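Local atomic coordinates of protein (sliding clamp) (Enterobacteria phage RB69, PDB entry 1B77), a protein that serves as the phage sliding clamp, a trimeric ring that probably encircles DNA and keeps the replicative polymerase on its template. Residues T38-A42 against P103-I107; I48-V52 against E72-H76; F180-N186 against I218-A222. All coordinates share one frame; numbering follows the deposited sequence.

Contact 1: residues T38-A42 against P103-I107; sequences TYAEA and PNKPI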
ATOM      1  N   THR A  38     -19.511 -14.998  16.253  1.00 29.45           N
ATOM      2  CA  THR A  38     -20.238 -14.245  15.237  1.00 28.85           C
ATOM      3  C   THR A  38     -20.952 -15.087  14.177  1.00 28.03           C
ATOM      4  O   THR A  38     -20.368 -15.996  13.592  1.00 27.97           O
ATOM      5  CB  THR A  38     -19.282 -13.252  14.522  1.00 29.12           C
ATOM      6  OG1 THR A  38     -18.818 -12.274  15.462  1.00 29.48           O
ATOM      7  CG2 THR A  38     -19.995 -12.538  13.380  1.00 29.34           C
ATOM      8  N   TYR A  39     -22.219 -14.764  13.931  1.00 27.11           N
ATOM      9  CA  TYR A  39     -23.031 -15.457  12.924  1.00 26.64           C
ATOM     10  C   TYR A  39     -23.508 -14.450  11.875  1.00 26.48           C
ATOM     11  O   TYR A  39     -23.784 -13.296  12.199  1.00 26.64           O
ATOM     12  CB  TYR A  39     -24.257 -16.102  13.583  1.00 26.27           C
ATOM     13  CG  TYR A  39     -25.311 -16.635  12.613  1.00 25.64           C
ATOM     14  CD1 TYR A  39     -25.215 -17.921  12.074  1.00 25.76           C
ATOM     15  CD2 TYR A  39     -26.418 -15.859  12.264  1.00 25.36           C
ATOM     16  CE1 TYR A  39     -26.201 -18.419  11.209  1.00 25.75           C
ATOM     17  CE2 TYR A  39     -27.407 -16.342  11.402  1.00 25.38           C
ATOM     18  CZ  TYR A  39     -27.295 -17.621  10.882  1.00 25.81           C
ATOM     19  OH  TYR A  39     -28.272 -18.108  10.040  1.00 25.93           O
ATOM     20  N   ALA A  40     -23.614 -14.887  10.624  1.00 26.04           N
ATOM     21  CA  ALA A  40     -24.082 -14.019   9.552  1.00 25.99           C
ATOM     22  C   ALA A  40     -24.939 -14.795   8.560  1.00 26.33           C
ATOM     23  O   ALA A  40     -24.691 -15.978   8.292  1.00 25.78           O
ATOM     24  CB  ALA A  40     -22.903 -13.373   8.827  1.00 25.80           C
ATOM     25  N   GLU A  41     -25.946 -14.119   8.017  1.00 26.62           N
ATOM     26  CA  GLU A  41     -26.840 -14.729   7.049  1.00 27.33           C
ATOM     27  C   GLU A  41     -27.416 -13.665   6.134  1.00 27.70           C
ATOM     28  O   GLU A  41     -27.511 -12.490   6.500  1.00 27.14           O
ATOM     29  CB  GLU A  41     -27.985 -15.466   7.749  1.00 27.69           C
ATOM     30  CG  GLU A  41     -28.888 -14.568   8.590  1.00 28.46           C
ATOM     31  CD  GLU A  41     -30.186 -15.260   8.991  1.00 28.45           C
ATOM     32  OE1 GLU A  41     -30.143 -16.412   9.463  1.00 27.83           O
ATOM     33  OE2 GLU A  41     -31.254 -14.638   8.834  1.00 29.92           O
ATOM     34  N   ALA A  42     -27.817 -14.088   4.943  1.00 28.21           N
ATOM     35  CA  ALA A  42     -28.377 -13.155   3.984  1.00 29.05           C
ATOM     36  C   ALA A  42     -29.085 -13.844   2.838  1.00 29.62           C
ATOM     37  O   ALA A  42     -28.705 -14.943   2.428  1.00 29.61           O
ATOM     38  CB  ALA A  42     -27.267 -12.263   3.433  1.00 29.00           C
ATOM     39  N   PRO A 103     -22.608 -23.548  10.159  1.00 30.75           N
ATOM     40  CA  PRO A 103     -23.904 -23.661  10.838  1.00 31.98           C
ATOM     41  C   PRO A 103     -24.705 -24.785  10.172  1.00 33.37           C
ATOM     42  O   PRO A 103     -24.837 -24.803   8.946  1.00 33.33           O
ATOM     43  CB  PRO A 103     -24.547 -22.298  10.580  1.00 31.53           C
ATOM     44  CG  PRO A 103     -23.378 -21.384  10.344  1.00 31.60           C
ATOM     45  CD  PRO A 103     -22.494 -22.240   9.491  1.00 30.93           C
ATOM     46  N   ASN A 104     -25.242 -25.719  10.954  1.00 35.16           N
ATOM     47  CA  ASN A 104     -26.024 -26.812  10.360  1.00 37.10           C
ATOM     48  C   ASN A 104     -27.454 -26.351  10.079  1.00 37.52           C
ATOM     49  O   ASN A 104     -28.189 -26.985   9.325  1.00 37.52           O
ATOM     50  CB  ASN A 104     -26.047 -28.046  11.280  1.00 38.13           C
ATOM     51  CG  ASN A 104     -26.793 -27.803  12.590  1.00 39.32           C
ATOM     52  OD1 ASN A 104     -27.022 -28.734  13.366  1.00 40.34           O
ATOM     53  ND2 ASN A 104     -27.167 -26.557  12.845  1.00 40.17           N
ATOM     54  N   LYS A 105     -27.827 -25.228  10.683  1.00 38.17           N
ATOM     55  CA  LYS A 105     -29.152 -24.657  10.514  1.00 38.92           C
ATOM     56  C   LYS A 105     -29.096 -23.178  10.892  1.00 39.14           C
ATOM     57  O   LYS A 105     -28.333 -22.780  11.772  1.00 39.33           O
ATOM     58  CB  LYS A 105     -30.160 -25.388  11.413  1.00 39.35           C
ATOM     59  CG  LYS A 105     -29.889 -25.246  12.907  1.00 40.04           C
ATOM     60  CD  LYS A 105     -30.708 -26.240  13.738  1.00 40.95           C
ATOM     61  CE  LYS A 105     -30.223 -27.679  13.534  1.00 41.69           C
ATOM     62  NZ  LYS A 105     -30.931 -28.667  14.414  1.00 42.16           N
ATOM     63  N   PRO A 106     -29.898 -22.341  10.227  1.00 39.34           N
ATOM     64  CA  PRO A 106     -29.902 -20.908  10.534  1.00 39.58           C
ATOM     65  C   PRO A 106     -30.263 -20.611  11.984  1.00 39.81           C
ATOM     66  O   PRO A 106     -30.882 -21.429  12.659  1.00 39.78           O
ATOM     67  CB  PRO A 106     -30.933 -20.354   9.561  1.00 39.43           C
ATOM     68  CG  PRO A 106     -31.861 -21.522   9.356  1.00 39.69           C
ATOM     69  CD  PRO A 106     -30.896 -22.654   9.192  1.00 39.28           C
ATOM     70  N   ILE A 107     -29.870 -19.437  12.460  1.00 40.14           N
ATOM     71  CA  ILE A 107     -30.167 -19.050  13.828  1.00 40.36           C
ATOM     72  C   ILE A 107     -31.527 -18.381  13.911  1.00 40.62           C
ATOM     73  O   ILE A 107     -31.858 -17.505  13.107  1.00 40.83           O
ATOM     74  CB  ILE A 107     -29.108 -18.073  14.376  1.00 40.43           C
ATOM     75  CG1 ILE A 107     -27.748 -18.767  14.458  1.00 40.38           C
ATOM     76  CG2 ILE A 107     -29.521 -17.568  15.751  1.00 40.53           C
ATOM     77  CD1 ILE A 107     -27.711 -19.939  15.428  1.00 40.42           C
TER
HETATM   78  O   HOH W   1     -32.819 -16.603  10.428  1.00 49.57           O
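The hydroxyl OH of Y39 is gripped by two partners: it donates to OE1 of E41 at 2.6 Å and receives the backbone N-H of I107, whose N lies 3.2 Å from OH with an angle of 158° at the hydrogen. The hydroxyl thus both donates and accepts, which should hold its O-H in one orientation. OE1 of E41 meets the ring at its edge, in the ring plane, and accepts the hydrogen bond on its anti lone pair, away from OE2. A water lies 2.9 Å from OE1 of E41 and 3.0 Å from O of I107 and can bridge them, though it has more acceptors in reach than protons to give. Segment 38-42 lies on strand 38-44 of the six-stranded sheet of this DNA-clamp fold, between strands 28-32 and 215-219, while 103-107 belongs to the long loop between strands 88-92 and 114-118. Tyrosine suits the place because its flat ring also offers a surface to carbon: CG1 of I107 sits over the ring centre, 3.5 Å from the centroid, in a CH-pi contact. Y39 carries CG anti to its own N (chi1 169°), which sends the ring out toward the loop. P103, a rigid residue, puts CG near the plane of the ring at its edge, 4.2 Å from CE1 of Y39, and P103 also rests on M30 and R32 of strand 28-32.

Contact 2: residues I48-V52 against E72-H76; sequences IDFDV and EISMH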
ATOM      1  N   ILE A  48     -28.098 -20.841  -5.776  1.00 33.83           N
ATOM      2  CA  ILE A  48     -27.029 -21.823  -5.633  1.00 33.13           C
ATOM      3  C   ILE A  48     -27.622 -23.163  -6.074  1.00 32.90           C
ATOM      4  O   ILE A  48     -28.609 -23.624  -5.494  1.00 32.25           O
ATOM      5  CB  ILE A  48     -26.562 -21.921  -4.178  1.00 33.21           C
ATOM      6  CG1 ILE A  48     -25.986 -20.573  -3.737  1.00 33.10           C
ATOM      7  CG2 ILE A  48     -25.555 -23.040  -4.031  1.00 32.55           C
ATOM      8  CD1 ILE A  48     -25.571 -20.520  -2.282  1.00 32.96           C
ATOM      9  N   ASP A  49     -27.026 -23.784  -7.093  1.00 32.66           N
ATOM     10  CA  ASP A  49     -27.554 -25.041  -7.623  1.00 32.35           C
ATOM     11  C   ASP A  49     -26.794 -26.325  -7.327  1.00 32.15           C
ATOM     12  O   ASP A  49     -27.019 -27.347  -7.968  1.00 32.54           O
ATOM     13  CB  ASP A  49     -27.797 -24.914  -9.130  1.00 32.77           C
ATOM     14  CG  ASP A  49     -26.545 -24.537  -9.904  1.00 33.52           C
ATOM     15  OD1 ASP A  49     -25.430 -24.667  -9.352  1.00 33.43           O
ATOM     16  OD2 ASP A  49     -26.687 -24.121 -11.077  1.00 33.97           O
ATOM     17  N   PHE A  50     -25.878 -26.278  -6.371  1.00 31.62           N
ATOM     18  CA  PHE A  50     -25.164 -27.477  -5.955  1.00 30.89           C
ATOM     19  C   PHE A  50     -24.530 -27.191  -4.607  1.00 30.34           C
ATOM     20  O   PHE A  50     -24.209 -26.043  -4.299  1.00 30.17           O
ATOM     21  CB  PHE A  50     -24.118 -27.931  -6.994  1.00 31.18           C
ATOM     22  CG  PHE A  50     -22.951 -27.002  -7.161  1.00 31.73           C
ATOM     23  CD1 PHE A  50     -23.079 -25.819  -7.880  1.00 31.69           C
ATOM     24  CD2 PHE A  50     -21.704 -27.337  -6.636  1.00 31.82           C
ATOM     25  CE1 PHE A  50     -21.987 -24.983  -8.075  1.00 31.84           C
ATOM     26  CE2 PHE A  50     -20.602 -26.506  -6.828  1.00 32.06           C
ATOM     27  CZ  PHE A  50     -20.745 -25.325  -7.552  1.00 31.90           C
ATOM     28  N   ASP A  51     -24.398 -28.220  -3.782  1.00 29.72           N
ATOM     29  CA  ASP A  51     -23.809 -28.042  -2.466  1.00 29.31           C
ATOM     30  C   ASP A  51     -22.308 -28.291  -2.529  1.00 28.81           C
ATOM     31  O   ASP A  51     -21.845 -29.255  -3.147  1.00 28.63           O
ATOM     32  CB  ASP A  51     -24.466 -28.988  -1.463  1.00 29.92           C
ATOM     33  CG  ASP A  51     -25.978 -28.914  -1.520  1.00 30.59           C
ATOM     34  OD1 ASP A  51     -26.555 -28.055  -0.816  1.00 30.29           O
ATOM     35  OD2 ASP A  51     -26.585 -29.698  -2.291  1.00 31.17           O
ATOM     36  N   VAL A  52     -21.544 -27.404  -1.903  1.00 27.91           N
ATOM     37  CA  VAL A  52     -20.098 -27.543  -1.919  1.00 27.02           C
ATOM     38  C   VAL A  52     -19.462 -26.709  -0.818  1.00 26.47           C
ATOM     39  O   VAL A  52     -19.898 -25.596  -0.528  1.00 26.10           O
ATOM     40  CB  VAL A  52     -19.520 -27.118  -3.299  1.00 27.14           C
ATOM     41  CG1 VAL A  52     -19.744 -25.627  -3.518  1.00 26.85           C
ATOM     42  CG2 VAL A  52     -18.030 -27.492  -3.398  1.00 26.81           C
ATOM     43  N   GLU A  72     -20.084 -19.262 -15.679  1.00 38.88           N
ATOM     44  CA  GLU A  72     -20.944 -20.290 -15.121  1.00 38.45           C
ATOM     45  C   GLU A  72     -20.104 -21.192 -14.227  1.00 37.97           C
ATOM     46  O   GLU A  72     -19.042 -21.667 -14.635  1.00 37.76           O
ATOM     47  CB  GLU A  72     -21.560 -21.107 -16.260  1.00 38.95           C
ATOM     48  CG  GLU A  72     -22.575 -22.156 -15.839  1.00 40.03           C
ATOM     49  CD  GLU A  72     -23.920 -21.565 -15.428  1.00 40.41           C
ATOM     50  OE1 GLU A  72     -24.488 -20.759 -16.202  1.00 40.41           O
ATOM     51  OE2 GLU A  72     -24.413 -21.921 -14.333  1.00 40.48           O
ATOM     52  N   ILE A  73     -20.562 -21.414 -13.001  1.00 37.37           N
ATOM     53  CA  ILE A  73     -19.827 -22.277 -12.090  1.00 36.95           C
ATOM     54  C   ILE A  73     -20.669 -23.479 -11.684  1.00 36.67           C
ATOM     55  O   ILE A  73     -21.846 -23.343 -11.357  1.00 36.46           O
ATOM     56  CB  ILE A  73     -19.357 -21.509 -10.836  1.00 37.04           C
ATOM     57  CG1 ILE A  73     -18.874 -22.502  -9.781  1.00 36.96           C
ATOM     58  CG2 ILE A  73     -20.460 -20.623 -10.320  1.00 37.24           C
ATOM     59  CD1 ILE A  73     -18.400 -21.865  -8.500  1.00 37.42           C
ATOM     60  N   SER A  74     -20.050 -24.655 -11.713  1.00 36.26           N
ATOM     61  CA  SER A  74     -20.730 -25.899 -11.380  1.00 36.22           C
ATOM     62  C   SER A  74     -19.736 -26.910 -10.832  1.00 36.28           C
ATOM     63  O   SER A  74     -18.538 -26.632 -10.741  1.00 35.80           O
ATOM     64  CB  SER A  74     -21.379 -26.480 -12.631  1.00 36.45           C
ATOM     65  OG  SER A  74     -20.383 -26.798 -13.590  1.00 36.44           O
ATOM     66  N   MET A  75     -20.232 -28.088 -10.475  1.00 36.39           N
ATOM     67  CA  MET A  75     -19.361 -29.122  -9.950  1.00 37.09           C
ATOM     68  C   MET A  75     -18.798 -29.962 -11.093  1.00 36.87           C
ATOM     69  O   MET A  75     -19.526 -30.442 -11.953  1.00 36.60           O
ATOM     70  CB  MET A  75     -20.111 -30.007  -8.958  1.00 38.36           C
ATOM     71  CG  MET A  75     -19.181 -30.921  -8.166  1.00 40.02           C
ATOM     72  SD  MET A  75     -20.027 -32.005  -7.001  1.00 42.46           S
ATOM     73  CE  MET A  75     -20.326 -30.828  -5.633  1.00 42.19           C
ATOM     74  N   HIS A  76     -17.484 -30.124 -11.090  1.00 36.89           N
ATOM     75  CA  HIS A  76     -16.801 -30.878 -12.126  1.00 36.90           C
ATOM     76  C   HIS A  76     -16.879 -32.384 -11.903  1.00 37.06           C
ATOM     77  O   HIS A  76     -17.257 -32.856 -10.832  1.00 36.91           O
ATOM     78  CB  HIS A  76     -15.333 -30.458 -12.180  1.00 36.86           C
ATOM     79  CG  HIS A  76     -14.608 -30.961 -13.383  1.00 36.85           C
ATOM     80  ND1 HIS A  76     -13.303 -31.401 -13.345  1.00 37.19           N
ATOM     81  CD2 HIS A  76     -15.001 -31.071 -14.680  1.00 36.81           C
ATOM     82  CE1 HIS A  76     -12.923 -31.762 -14.555  1.00 37.19           C
ATOM     83  NE2 HIS A  76     -13.934 -31.570 -15.383  1.00 36.89           N
TER
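The run from D49 to V52 passes residues 73-75 at 62°, nearest at F50 and S74, and no hydrogen bond joins the two segments. F50 carries the contact by laying one face of its ring on the strand's backbone: N of M75 stands 3.9 Å above the plane over the ring centre, while C of S74 is offset toward the rim. A flat aromatic suits a bare peptide group. The ring is brought there by a chi1 of 68°, which sets CG between the backbone N and the carbonyl carbon. At the far end of the ring, CZ reaches CG1 of I73 at 4.1 Å. In this DNA-clamp fold, strand 72-75 is outermost, within this chain, of the three-stranded antiparallel sheet it forms with 81-84 and 88-92, and F50, from the loop between strands 47-48 and 52-54, bears on it there; M1 also touches both F50 and I73. The flexible chain of M75 crosses F50 obliquely, with CB 3.9 Å from CD2 of the ring, and bends at chi3 (-79°) to place CE 3.3 Å from O of D51 and 4.5 Å from CB of V52. OD2 of D49 and OE2 of E72 lie 4.5 Å apart, a closeness probably eased by the amino group of M1, to which both atoms are hydrogen-bonded, and by K2, which bridges to OE1 of E72.

Contact 3: residues F180-N186 against I218-A222; sequences FVINMAN and IAMEA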
ATOM      1  N   PHE A 180     -24.854  -4.311  28.133  1.00 35.39           N
ATOM      2  CA  PHE A 180     -24.441  -5.420  27.280  1.00 34.79           C
ATOM      3  C   PHE A 180     -23.042  -5.179  26.733  1.00 34.37           C
ATOM      4  O   PHE A 180     -22.788  -4.173  26.072  1.00 34.38           O
ATOM      5  CB  PHE A 180     -25.430  -5.613  26.122  1.00 34.34           C
ATOM      6  CG  PHE A 180     -26.836  -5.924  26.563  1.00 33.98           C
ATOM      7  CD1 PHE A 180     -27.168  -7.186  27.052  1.00 33.70           C
ATOM      8  CD2 PHE A 180     -27.834  -4.957  26.479  1.00 33.55           C
ATOM      9  CE1 PHE A 180     -28.483  -7.477  27.450  1.00 33.37           C
ATOM     10  CE2 PHE A 180     -29.144  -5.244  26.874  1.00 33.25           C
ATOM     11  CZ  PHE A 180     -29.466  -6.504  27.357  1.00 32.93           C
ATOM     12  N   VAL A 181     -22.144  -6.119  27.011  1.00 33.90           N
ATOM     13  CA  VAL A 181     -20.753  -6.024  26.585  1.00 33.40           C
ATOM     14  C   VAL A 181     -20.435  -6.843  25.336  1.00 33.26           C
ATOM     15  O   VAL A 181     -20.753  -8.034  25.259  1.00 33.39           O
ATOM     16  CB  VAL A 181     -19.818  -6.479  27.720  1.00 33.06           C
ATOM     17  CG1 VAL A 181     -18.362  -6.307  27.306  1.00 32.55           C
ATOM     18  CG2 VAL A 181     -20.128  -5.698  28.974  1.00 32.72           C
ATOM     19  N   ILE A 182     -19.786  -6.203  24.367  1.00 32.85           N
ATOM     20  CA  ILE A 182     -19.423  -6.868  23.121  1.00 32.77           C
ATOM     21  C   ILE A 182     -17.933  -6.768  22.807  1.00 33.31           C
ATOM     22  O   ILE A 182     -17.341  -5.695  22.903  1.00 33.28           O
ATOM     23  CB  ILE A 182     -20.222  -6.284  21.928  1.00 32.39           C
ATOM     24  CG1 ILE A 182     -21.700  -6.657  22.062  1.00 31.93           C
ATOM     25  CG2 ILE A 182     -19.661  -6.795  20.604  1.00 31.58           C
ATOM     26  CD1 ILE A 182     -22.589  -6.037  21.010  1.00 31.81           C
ATOM     27  N   ASN A 183     -17.330  -7.896  22.448  1.00 33.80           N
ATOM     28  CA  ASN A 183     -15.919  -7.926  22.092  1.00 34.67           C
ATOM     29  C   ASN A 183     -15.835  -7.314  20.695  1.00 34.96           C
ATOM     30  O   ASN A 183     -16.367  -7.864  19.736  1.00 34.90           O
ATOM     31  CB  ASN A 183     -15.403  -9.372  22.082  1.00 35.28           C
ATOM     32  CG  ASN A 183     -13.984  -9.492  21.521  1.00 36.29           C
ATOM     33  OD1 ASN A 183     -13.185  -8.553  21.596  1.00 36.61           O
ATOM     34  ND2 ASN A 183     -13.664 -10.662  20.969  1.00 36.38           N
ATOM     35  N   MET A 184     -15.174  -6.169  20.593  1.00 35.49           N
ATOM     36  CA  MET A 184     -15.077  -5.484  19.318  1.00 36.26           C
ATOM     37  C   MET A 184     -14.540  -6.340  18.182  1.00 36.11           C
ATOM     38  O   MET A 184     -14.792  -6.060  17.016  1.00 35.79           O
ATOM     39  CB  MET A 184     -14.217  -4.230  19.448  1.00 37.17           C
ATOM     40  CG  MET A 184     -14.469  -3.239  18.336  1.00 39.01           C
ATOM     41  SD  MET A 184     -15.853  -2.102  18.643  1.00 41.19           S
ATOM     42  CE  MET A 184     -17.197  -3.179  18.896  1.00 40.36           C
ATOM     43  N   ALA A 185     -13.804  -7.390  18.522  1.00 36.09           N
ATOM     44  CA  ALA A 185     -13.237  -8.260  17.502  1.00 36.29           C
ATOM     45  C   ALA A 185     -14.311  -9.047  16.763  1.00 35.48           C
ATOM     46  O   ALA A 185     -14.034  -9.639  15.716  1.00 35.17           O
ATOM     47  CB  ALA A 185     -12.233  -9.214  18.128  1.00 38.01           C
ATOM     48  N   ASN A 186     -15.529  -9.070  17.299  1.00 34.23           N
ATOM     49  CA  ASN A 186     -16.606  -9.811  16.654  1.00 33.45           C
ATOM     50  C   ASN A 186     -17.512  -8.924  15.801  1.00 32.78           C
ATOM     51  O   ASN A 186     -18.459  -9.417  15.192  1.00 32.44           O
ATOM     52  CB  ASN A 186     -17.453 -10.527  17.705  1.00 33.63           C
ATOM     53  CG  ASN A 186     -16.621 -11.381  18.626  1.00 33.89           C
ATOM     54  OD1 ASN A 186     -15.815 -12.188  18.170  1.00 34.00           O
ATOM     55  ND2 ASN A 186     -16.813 -11.217  19.929  1.00 33.76           N
ATOM     56  N   ILE A 218     -24.348 -11.684  17.254  1.00 26.46           N
ATOM     57  CA  ILE A 218     -23.101 -11.711  17.988  1.00 27.60           C
ATOM     58  C   ILE A 218     -23.319 -12.024  19.459  1.00 28.23           C
ATOM     59  O   ILE A 218     -24.152 -11.405  20.125  1.00 27.94           O
ATOM     60  CB  ILE A 218     -22.374 -10.358  17.863  1.00 27.72           C
ATOM     61  CG1 ILE A 218     -22.104 -10.059  16.382  1.00 27.55           C
ATOM     62  CG2 ILE A 218     -21.081 -10.389  18.648  1.00 27.42           C
ATOM     63  CD1 ILE A 218     -21.734  -8.623  16.095  1.00 27.49           C
ATOM     64  N   ALA A 219     -22.562 -12.997  19.953  1.00 29.21           N
ATOM     65  CA  ALA A 219     -22.643 -13.393  21.352  1.00 30.43           C
ATOM     66  C   ALA A 219     -22.059 -12.272  22.196  1.00 31.07           C
ATOM     67  O   ALA A 219     -21.120 -11.599  21.775  1.00 31.38           O
ATOM     68  CB  ALA A 219     -21.858 -14.683  21.575  1.00 30.28           C
ATOM     69  N   MET A 220     -22.620 -12.057  23.377  1.00 32.03           N
ATOM     70  CA  MET A 220     -22.118 -11.011  24.254  1.00 32.92           C
ATOM     71  C   MET A 220     -21.308 -11.598  25.406  1.00 33.01           C
ATOM     72  O   MET A 220     -21.404 -12.786  25.705  1.00 32.62           O
ATOM     73  CB  MET A 220     -23.275 -10.155  24.774  1.00 34.00           C
ATOM     74  CG  MET A 220     -23.988  -9.389  23.662  1.00 35.38           C
ATOM     75  SD  MET A 220     -25.354  -8.378  24.264  1.00 37.81           S
ATOM     76  CE  MET A 220     -25.414  -7.160  23.025  1.00 36.93           C
ATOM     77  N   GLU A 221     -20.506 -10.752  26.041  1.00 33.59           N
ATOM     78  CA  GLU A 221     -19.633 -11.171  27.132  1.00 34.38           C
ATOM     79  C   GLU A 221     -20.300 -11.548  28.448  1.00 34.55           C
ATOM     80  O   GLU A 221     -21.426 -11.140  28.733  1.00 34.09           O
ATOM     81  CB  GLU A 221     -18.582 -10.092  27.385  1.00 34.75           C
ATOM     82  CG  GLU A 221     -17.794  -9.749  26.135  1.00 35.40           C
ATOM     83  CD  GLU A 221     -17.245 -10.982  25.463  1.00 35.75           C
ATOM     84  OE1 GLU A 221     -16.502 -11.731  26.130  1.00 36.13           O
ATOM     85  OE2 GLU A 221     -17.560 -11.208  24.273  1.00 36.14           O
ATOM     86  N   ALA A 222     -19.576 -12.329  29.248  1.00 35.01           N
ATOM     87  CA  ALA A 222     -20.059 -12.792  30.542  1.00 35.77           C
ATOM     88  C   ALA A 222     -20.226 -11.646  31.536  1.00 36.21           C
ATOM     89  O   ALA A 222     -21.043 -11.728  32.450  1.00 36.14           O
ATOM     90  CB  ALA A 222     -19.106 -13.845  31.107  1.00 35.55           C
TER
HETATM   91  O   HOH W   2     -18.694 -10.361  22.107  1.00 23.58           O
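M220 sets CG anti to its carbonyl carbon (chi1 -64°) and runs on extended, carrying its sulfur to F180, while E221, with a similar chi1, folds back at chi2 (-51°) along V181 and N183. SD of M220 lies 3.3 Å from CB of F180 and 4.5 Å from the centroid of its ring, 55° off the ring normal, an oblique Met-aromatic contact. The terminal CE of M220 turns to I182, 3.6 Å from CD1; a long, unbranched methionine can thus serve an aromatic and an aliphatic neighbour at once. Beside it, the backbone N of E221 donates to O of V181 at 2.8 Å in a nearly straight bond. The bent chain of E221 then lays CG against CG1 of V181 at 3.7 Å, the two side chains crossing at about a right angle. OE2 of E221 accepts a 2.6 Å bond from a water that also donates to O of A219 and accepts from N of N183, so one water links three polar groups, N of N183 on one segment and O of A219 and OE2 of E221 on the other. At the end of the 3-10 segment 184-186, CB of N186 packs on CG2 of I218. In this C-terminal part of the clamp the contact joins two sheets: 218-219 lies on strand 215-219 of the six-stranded sheet, and 180-183 belongs to the five-stranded one beside strand 137-143, whose I138 and I140 touch I182. M220 also touches V205 and A207 of strand 204-210, and L198 of strand 194-201 touches both M220 and F180.

Contacts 1 and 3 meet directly, their centres about 17 Å apart: OG1 of T38 lies 2.9 Å from O of N186 in a probable hydrogen bond and also packs near CG1 of I218. Strands 38-44 and 215-219 are neighbours in the six-stranded sheet, so this sheet joins the N-terminal and C-terminal parts of the clamp where contacts 1 and 3 meet. Contact 2 falls, in sequence, between the two segments of contact 1, yet its centre is about 21 Å away and the nearest atoms are about 8 Å apart. From contact 3 it is about 36 Å between centres, on opposite sides of the chain's centre. No other subunit of the trimer touches any of the three.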